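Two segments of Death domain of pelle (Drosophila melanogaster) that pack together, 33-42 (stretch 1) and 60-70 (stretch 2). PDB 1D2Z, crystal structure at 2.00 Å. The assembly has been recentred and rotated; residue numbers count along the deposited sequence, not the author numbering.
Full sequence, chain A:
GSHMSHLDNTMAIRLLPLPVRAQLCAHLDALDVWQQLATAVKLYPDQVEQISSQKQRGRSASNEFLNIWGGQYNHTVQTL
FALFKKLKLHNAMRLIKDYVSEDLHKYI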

# COMPACT_ATOMS: atom_id res chain seq x y z
N VAL A 33 -20.01 -2.36 -11.70
CA VAL A 33 -19.34 -3.59 -11.27
C VAL A 33 -18.33 -3.38 -10.13
O VAL A 33 -17.54 -4.29 -9.85
CB VAL A 33 -18.57 -4.27 -12.44
CG1 VAL A 33 -19.55 -4.91 -13.42
CG2 VAL A 33 -17.67 -3.25 -13.15
N TRP A 34 -18.36 -2.23 -9.47
CA TRP A 34 -17.40 -2.00 -8.38
C TRP A 34 -17.47 -3.05 -7.27
O TRP A 34 -16.44 -3.53 -6.80
CB TRP A 34 -17.51 -0.58 -7.81
CG TRP A 34 -18.73 -0.32 -6.97
CD1 TRP A 34 -19.91 0.22 -7.37
CD2 TRP A 34 -18.87 -0.59 -5.56
NE1 TRP A 34 -20.78 0.30 -6.31
CE2 TRP A 34 -20.17 -0.19 -5.19
CE3 TRP A 34 -18.02 -1.13 -4.59
CZ2 TRP A 34 -20.64 -0.31 -3.87
CZ3 TRP A 34 -18.49 -1.25 -3.28
CH2 TRP A 34 -19.79 -0.84 -2.94
N GLN A 35 -18.68 -3.43 -6.88
CA GLN A 35 -18.88 -4.43 -5.83
C GLN A 35 -18.32 -5.78 -6.27
O GLN A 35 -17.71 -6.50 -5.48
CB GLN A 35 -20.37 -4.53 -5.44
CG GLN A 35 -20.71 -5.57 -4.38
CD GLN A 35 -20.04 -5.31 -3.02
OE1 GLN A 35 -20.64 -4.73 -2.12
NE2 GLN A 35 -18.80 -5.78 -2.87
N GLN A 36 -18.49 -6.09 -7.56
CA GLN A 36 -17.98 -7.33 -8.11
C GLN A 36 -16.45 -7.30 -8.09
O GLN A 36 -15.80 -8.29 -7.76
CB GLN A 36 -18.51 -7.51 -9.54
CG GLN A 36 -18.38 -8.91 -10.09
CD GLN A 36 -19.09 -9.08 -11.42
OE1 GLN A 36 -20.15 -8.48 -11.66
NE2 GLN A 36 -18.52 -9.90 -12.29
N LEU A 37 -15.87 -6.14 -8.43
CA LEU A 37 -14.42 -5.98 -8.43
C LEU A 37 -13.88 -6.14 -7.00
O LEU A 37 -12.94 -6.90 -6.77
CB LEU A 37 -14.02 -4.60 -8.98
CG LEU A 37 -14.27 -4.30 -10.46
CD1 LEU A 37 -14.07 -2.81 -10.73
CD2 LEU A 37 -13.33 -5.13 -11.32
N ALA A 38 -14.50 -5.44 -6.06
CA ALA A 38 -14.09 -5.48 -4.66
C ALA A 38 -14.19 -6.88 -4.07
O ALA A 38 -13.29 -7.33 -3.36
CB ALA A 38 -14.94 -4.52 -3.84
N THR A 39 -15.26 -7.59 -4.41
CA THR A 39 -15.45 -8.95 -3.90
C THR A 39 -14.42 -9.91 -4.50
O THR A 39 -13.85 -10.73 -3.78
CB THR A 39 -16.88 -9.47 -4.19
OG1 THR A 39 -17.83 -8.62 -3.54
CG2 THR A 39 -17.05 -10.91 -3.67
N ALA A 40 -14.15 -9.75 -5.79
CA ALA A 40 -13.20 -10.61 -6.49
C ALA A 40 -11.78 -10.56 -5.94
O ALA A 40 -11.06 -11.56 -5.99
CB ALA A 40 -13.19 -10.28 -7.99
N VAL A 41 -11.36 -9.39 -5.46
CA VAL A 41 -10.01 -9.26 -4.90
C VAL A 41 -10.06 -9.32 -3.37
O VAL A 41 -9.05 -9.14 -2.69
CB VAL A 41 -9.32 -7.94 -5.35
CG1 VAL A 41 -9.26 -7.88 -6.87
CG2 VAL A 41 -10.05 -6.74 -4.79
N LYS A 42 -11.25 -9.55 -2.84
CA LYS A 42 -11.47 -9.67 -1.40
C LYS A 42 -11.09 -8.45 -0.58
O LYS A 42 -10.39 -8.57 0.43
CB LYS A 42 -10.76 -10.92 -0.86
CG LYS A 42 -11.21 -12.22 -1.50
CD LYS A 42 -10.45 -13.41 -0.94
CE LYS A 42 -10.85 -14.70 -1.66
NZ LYS A 42 -10.09 -15.89 -1.16
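Stretch 2, residues 60-70: SASNEFLNIWG

Stretch 2 is helical from Ala61 onward and runs nearly parallel to helix 34-40: the N-to-C directions differ by 19° and the axes approach to 9.8 Å. The CA register shows a slight divergence, with Trp34 CA 5.4 Å from Ser62 CA but Val41 CA 8.3 Å from Trp69 CA. The wider end accommodates a valine and an indole, whereas the narrow end has an alanine methyl against the other indole.

Ala61, Phe65 and Trp69, spaced four apart, all direct CA-to-CB toward stretch 1, as do Trp34, Leu37 and Val41 in return. Ser60 caps the start of helix 61-70: with chi1 at 169° (t), its OG accepts from Asn63 N (Asn63 N to Ser60 OG 3.0 Å, angle 157°).

Trp34 adopts p (chi1 73°, chi2 -95°), which lays one face of its indole against Ala61, with Trp34 CD1 to Ala61 CB at 3.4 Å. Phe65, covered most by the contact (92 Å²), takes t (169°) with chi2 80°, carrying its ring across to the backbone of stretch 1: Leu37 C to Phe65 CE1 is 3.6 Å. Leu37 CB sits 3.8 Å from the centroid of the Phe65 ring, 10° off the ring normal, a CH-pi contact over the face. Leu37 itself is m,t (-68°, 169°), the common leucine rotamer in helices. Val41 CG2 instead meets the ring's edge, 3.7 Å from Phe65 CE1.

Val41, m at -57°, also serves the second aromatic. Trp69 is t (-166°) with chi2 58°, and Val41 CG1 lies 3.9 Å from the centroid of the Trp69 five-membered ring, 30° off its normal. Both methyls lie between the two rings: Val41 CG2 is also 3.8 Å from Trp69 CD1, and Val41 CG1 is 4.2 Å from Phe65 CZ. No hydrogen bond crosses the interface; its 364 Å² of buried surface is essentially apolar packing.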

# COMPACT_ATOMS: atom_id res chain seq x y z
N SER A 60 -16.74 8.65 -8.59
CA SER A 60 -16.60 7.39 -9.29
C SER A 60 -16.26 6.23 -8.36
O SER A 60 -15.24 6.25 -7.66
CB SER A 60 -15.53 7.50 -10.38
OG SER A 60 -15.21 6.22 -10.90
N ALA A 61 -17.11 5.21 -8.37
CA ALA A 61 -16.91 4.04 -7.54
C ALA A 61 -15.71 3.22 -8.00
O ALA A 61 -14.90 2.78 -7.19
CB ALA A 61 -18.17 3.18 -7.53
N SER A 62 -15.56 3.08 -9.31
CA SER A 62 -14.45 2.29 -9.84
C SER A 62 -13.12 3.01 -9.65
O SER A 62 -12.11 2.36 -9.41
CB SER A 62 -14.67 1.95 -11.32
OG SER A 62 -14.64 3.12 -12.10
N ASN A 63 -13.12 4.33 -9.74
CA ASN A 63 -11.88 5.08 -9.53
C ASN A 63 -11.40 4.87 -8.09
O ASN A 63 -10.20 4.74 -7.84
CB ASN A 63 -12.08 6.58 -9.78
CG ASN A 63 -10.81 7.38 -9.56
OD1 ASN A 63 -9.79 7.12 -10.19
ND2 ASN A 63 -10.87 8.33 -8.63
N GLU A 64 -12.35 4.84 -7.16
CA GLU A 64 -12.03 4.63 -5.75
C GLU A 64 -11.47 3.22 -5.58
O GLU A 64 -10.55 3.00 -4.80
CB GLU A 64 -13.26 4.85 -4.87
CG GLU A 64 -12.94 4.91 -3.38
CD GLU A 64 -11.92 5.99 -3.03
OE1 GLU A 64 -11.90 7.05 -3.69
OE2 GLU A 64 -11.11 5.77 -2.11
N PHE A 65 -12.05 2.26 -6.30
CA PHE A 65 -11.56 0.88 -6.23
C PHE A 65 -10.10 0.87 -6.71
O PHE A 65 -9.25 0.24 -6.08
CB PHE A 65 -12.41 -0.06 -7.11
CG PHE A 65 -11.80 -1.42 -7.30
CD1 PHE A 65 -11.91 -2.39 -6.31
CD2 PHE A 65 -11.07 -1.71 -8.45
CE1 PHE A 65 -11.29 -3.64 -6.46
CE2 PHE A 65 -10.45 -2.95 -8.61
CZ PHE A 65 -10.56 -3.92 -7.61
N LEU A 66 -9.81 1.57 -7.81
CA LEU A 66 -8.44 1.63 -8.31
C LEU A 66 -7.52 2.32 -7.30
O LEU A 66 -6.37 1.94 -7.15
CB LEU A 66 -8.36 2.35 -9.66
CG LEU A 66 -9.00 1.67 -10.87
CD1 LEU A 66 -8.77 2.53 -12.12
CD2 LEU A 66 -8.42 0.28 -11.07
N ASN A 67 -8.04 3.36 -6.64
CA ASN A 67 -7.26 4.09 -5.64
C ASN A 67 -6.84 3.15 -4.50
O ASN A 67 -5.69 3.19 -4.05
CB ASN A 67 -8.08 5.26 -5.06
CG ASN A 67 -8.11 6.48 -5.98
OD1 ASN A 67 -7.29 6.63 -6.88
ND2 ASN A 67 -9.08 7.36 -5.75
N ILE A 68 -7.76 2.30 -4.07
CA ILE A 68 -7.49 1.36 -2.98
C ILE A 68 -6.63 0.17 -3.43
O ILE A 68 -5.53 -0.04 -2.92
CB ILE A 68 -8.81 0.84 -2.34
CG1 ILE A 68 -9.56 2.00 -1.69
CG2 ILE A 68 -8.52 -0.24 -1.30
CD1 ILE A 68 -11.00 1.70 -1.30
N TRP A 69 -7.14 -0.59 -4.39
CA TRP A 69 -6.45 -1.78 -4.88
C TRP A 69 -5.12 -1.47 -5.57
O TRP A 69 -4.11 -2.13 -5.34
CB TRP A 69 -7.39 -2.57 -5.79
CG TRP A 69 -6.94 -3.96 -6.10
CD1 TRP A 69 -6.69 -4.97 -5.20
CD2 TRP A 69 -6.69 -4.51 -7.39
NE1 TRP A 69 -6.30 -6.11 -5.86
CE2 TRP A 69 -6.30 -5.86 -7.21
CE3 TRP A 69 -6.77 -4.00 -8.70
CZ2 TRP A 69 -5.98 -6.70 -8.27
CZ3 TRP A 69 -6.45 -4.84 -9.76
CH2 TRP A 69 -6.06 -6.17 -9.54
N GLY A 70 -5.11 -0.43 -6.40
CA GLY A 70 -3.88 -0.06 -7.09
C GLY A 70 -2.94 0.72 -6.19
O GLY A 70 -1.74 0.48 -6.17